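Local coordinates for hypothetical protein TTHA1785 (Thermus thermophilus, PDB 2EPG) that probably joins RNA ends bearing a 3'-phosphate or 2',3'-cyclic phosphate to 5'-hydroxyl ends, using GTP and manganese as an RtcB-family RNA ligase, at residues D106-V111 with N302-N307. Numbering follows the deposited sequence.
Sequences DINCGV and NFAFAN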
ATOM      1  N   ASP A 106      -3.264   4.993  -8.749  1.00 34.61           N
ATOM      2  CA  ASP A 106      -2.749   5.727  -7.606  1.00 34.42           C
ATOM      3  C   ASP A 106      -1.450   5.088  -7.096  1.00 32.64           C
ATOM      4  O   ASP A 106      -1.450   4.279  -6.179  1.00 32.92           O
ATOM      5  CB  ASP A 106      -3.778   5.811  -6.488  1.00 35.08           C
ATOM      6  CG  ASP A 106      -3.369   6.816  -5.408  1.00 38.85           C
ATOM      7  OD1 ASP A 106      -4.195   7.116  -4.517  1.00 41.14           O
ATOM      8  OD2 ASP A 106      -2.218   7.300  -5.446  1.00 35.43           O
ATOM      9  N   ILE A 107      -0.344   5.465  -7.730  1.00 31.57           N
ATOM     10  CA  ILE A 107       0.973   4.962  -7.390  1.00 28.91           C
ATOM     11  C   ILE A 107       1.311   5.248  -5.948  1.00 29.02           C
ATOM     12  O   ILE A 107       1.235   6.387  -5.474  1.00 28.58           O
ATOM     13  CB  ILE A 107       2.046   5.559  -8.316  1.00 27.53           C
ATOM     14  CG1 ILE A 107       1.731   5.141  -9.760  1.00 26.13           C
ATOM     15  CG2 ILE A 107       3.460   5.067  -7.898  1.00 20.02           C
ATOM     16  CD1 ILE A 107       2.600   5.810 -10.828  1.00 27.65           C
ATOM     17  N   ASN A 108       1.691   4.180  -5.261  1.00 29.30           N
ATOM     18  CA  ASN A 108       2.030   4.205  -3.845  1.00 28.59           C
ATOM     19  C   ASN A 108       0.920   4.726  -2.969  1.00 28.58           C
ATOM     20  O   ASN A 108       1.175   5.403  -1.978  1.00 28.75           O
ATOM     21  CB  ASN A 108       3.312   4.978  -3.544  1.00 30.28           C
ATOM     22  CG  ASN A 108       3.800   4.761  -2.091  1.00 33.49           C
ATOM     23  OD1 ASN A 108       3.227   3.950  -1.338  1.00 34.19           O
ATOM     24  ND2 ASN A 108       4.853   5.478  -1.698  1.00 27.89           N
ATOM     25  N   CYS A 109      -0.321   4.450  -3.364  1.00 28.19           N
ATOM     26  CA  CYS A 109      -1.447   4.774  -2.503  1.00 28.82           C
ATOM     27  C   CYS A 109      -1.008   3.807  -1.398  1.00 28.44           C
ATOM     28  O   CYS A 109      -0.635   2.656  -1.688  1.00 26.06           O
ATOM     29  CB  CYS A 109      -2.768   4.278  -3.111  1.00 30.60           C
ATOM     30  SG  CYS A 109      -4.175   4.241  -1.942  1.00 41.56           S
ATOM     31  N   GLY A 110      -1.010   4.255  -0.154  1.00 27.68           N
ATOM     32  CA  GLY A 110      -0.552   3.367   0.892  1.00 27.83           C
ATOM     33  C   GLY A 110      -1.073   3.714   2.262  1.00 27.06           C
ATOM     34  O   GLY A 110      -2.011   4.499   2.396  1.00 25.45           O
ATOM     35  N   VAL A 111      -0.432   3.153   3.282  1.00 25.49           N
ATOM     36  CA  VAL A 111      -0.880   3.356   4.643  1.00 26.65           C
ATOM     37  C   VAL A 111       0.239   3.627   5.631  1.00 24.59           C
ATOM     38  O   VAL A 111       1.288   2.996   5.573  1.00 27.04           O
ATOM     39  CB  VAL A 111      -1.629   2.089   5.150  1.00 26.70           C
ATOM     40  CG1 VAL A 111      -2.266   2.355   6.496  1.00 28.01           C
ATOM     41  CG2 VAL A 111      -2.669   1.649   4.118  1.00 30.44           C
ATOM     42  N   ASN A 302       7.756   8.414  -4.230  1.00 23.26           N
ATOM     43  CA  ASN A 302       8.452   9.238  -3.247  1.00 24.47           C
ATOM     44  C   ASN A 302       7.579  10.402  -2.820  1.00 24.94           C
ATOM     45  O   ASN A 302       7.641  10.850  -1.674  1.00 25.67           O
ATOM     46  CB  ASN A 302       9.786   9.754  -3.822  1.00 23.20           C
ATOM     47  CG  ASN A 302      10.796   8.638  -4.022  1.00 25.45           C
ATOM     48  OD1 ASN A 302      11.817   8.799  -4.720  1.00 27.68           O
ATOM     49  ND2 ASN A 302      10.530   7.500  -3.395  1.00 23.21           N
ATOM     50  N   PHE A 303       6.762  10.885  -3.749  1.00 24.55           N
ATOM     51  CA  PHE A 303       5.861  11.980  -3.459  1.00 24.49           C
ATOM     52  C   PHE A 303       4.808  11.475  -2.480  1.00 23.23           C
ATOM     53  O   PHE A 303       4.470  12.147  -1.497  1.00 21.09           O
ATOM     54  CB  PHE A 303       5.188  12.479  -4.745  1.00 24.59           C
ATOM     55  CG  PHE A 303       4.217  13.606  -4.516  1.00 27.01           C
ATOM     56  CD1 PHE A 303       4.665  14.859  -4.119  1.00 28.21           C
ATOM     57  CD2 PHE A 303       2.853  13.410  -4.681  1.00 28.12           C
ATOM     58  CE1 PHE A 303       3.768  15.900  -3.893  1.00 27.87           C
ATOM     59  CE2 PHE A 303       1.950  14.442  -4.454  1.00 29.70           C
ATOM     60  CZ  PHE A 303       2.411  15.690  -4.060  1.00 28.40           C
ATOM     61  N   ALA A 304       4.295  10.278  -2.742  1.00 23.28           N
ATOM     62  CA  ALA A 304       3.284   9.698  -1.851  1.00 23.21           C
ATOM     63  C   ALA A 304       3.898   9.468  -0.466  1.00 22.31           C
ATOM     64  O   ALA A 304       3.258   9.710   0.553  1.00 24.78           O
ATOM     65  CB  ALA A 304       2.741   8.367  -2.434  1.00 19.91           C
ATOM     66  N   PHE A 305       5.139   8.994  -0.416  1.00 22.82           N
ATOM     67  CA  PHE A 305       5.770   8.788   0.884  1.00 22.70           C
ATOM     68  C   PHE A 305       5.837  10.120   1.645  1.00 22.56           C
ATOM     69  O   PHE A 305       5.548  10.176   2.833  1.00 22.76           O
ATOM     70  CB  PHE A 305       7.189   8.225   0.719  1.00 20.43           C
ATOM     71  CG  PHE A 305       7.242   6.720   0.552  1.00 24.50           C
ATOM     72  CD1 PHE A 305       8.052   6.146  -0.424  1.00 22.47           C
ATOM     73  CD2 PHE A 305       6.504   5.880   1.388  1.00 23.44           C
ATOM     74  CE1 PHE A 305       8.131   4.768  -0.571  1.00 24.82           C
ATOM     75  CE2 PHE A 305       6.573   4.502   1.252  1.00 24.27           C
ATOM     76  CZ  PHE A 305       7.390   3.940   0.267  1.00 26.25           C
ATOM     77  N   ALA A 306       6.208  11.195   0.948  1.00 24.95           N
ATOM     78  CA  ALA A 306       6.336  12.525   1.554  1.00 21.95           C
ATOM     79  C   ALA A 306       5.003  13.058   2.004  1.00 22.92           C
ATOM     80  O   ALA A 306       4.894  13.716   3.040  1.00 22.80           O
ATOM     81  CB  ALA A 306       6.971  13.493   0.565  1.00 22.87           C
ATOM     82  N   ASN A 307       3.982  12.784   1.212  1.00 25.16           N
ATOM     83  CA  ASN A 307       2.641  13.230   1.535  1.00 25.25           C
ATOM     84  C   ASN A 307       2.178  12.644   2.876  1.00 26.63           C
ATOM     85  O   ASN A 307       1.584  13.349   3.702  1.00 26.01           O
ATOM     86  CB  ASN A 307       1.671  12.816   0.422  1.00 25.79           C
ATOM     87  CG  ASN A 307       0.287  13.378   0.635  1.00 27.89           C
ATOM     88  OD1 ASN A 307       0.140  14.547   0.979  1.00 31.52           O
ATOM     89  ND2 ASN A 307      -0.738  12.559   0.425  1.00 29.70           N
TER
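Asn108 sets its amide nitrogen over the middle of the Phe305 ring, ND2 standing 3.2 Å above the ring plane and almost equally far from all six carbons. The amide meets the ring steeply, the two planes being 74° apart, so the nitrogen end rather than the flat of the group faces the aromatic carbons. A chi1 of -169° places CG anti to the backbone N and carries the amide out toward the helix, where ND2 also donates a hydrogen bond to the carbonyl O of Ala301. A main-chain acceptor and an aromatic face thus share one buried amino group. The methyl of Ala304 packs against the stem of the same asparagine, with CB 3.4 Å from Asn108 O and 3.6 Å from Asn108 CB. Residues Asp106 to Cys109 form a type II beta turn, closed by the hydrogen bond from Cys109 N to Asp106 O, 3.0 Å; the contact packs this turn, which enters central strand 110-119 of the RtcB fold, against long helix 288-321. Asp106 is a predicted manganese ligand, and its OD2 accepts a hydrogen bond from Ser249 N. Arg308 NH2, from the next residue of the helix, hydrogen-bonds Asn108 O.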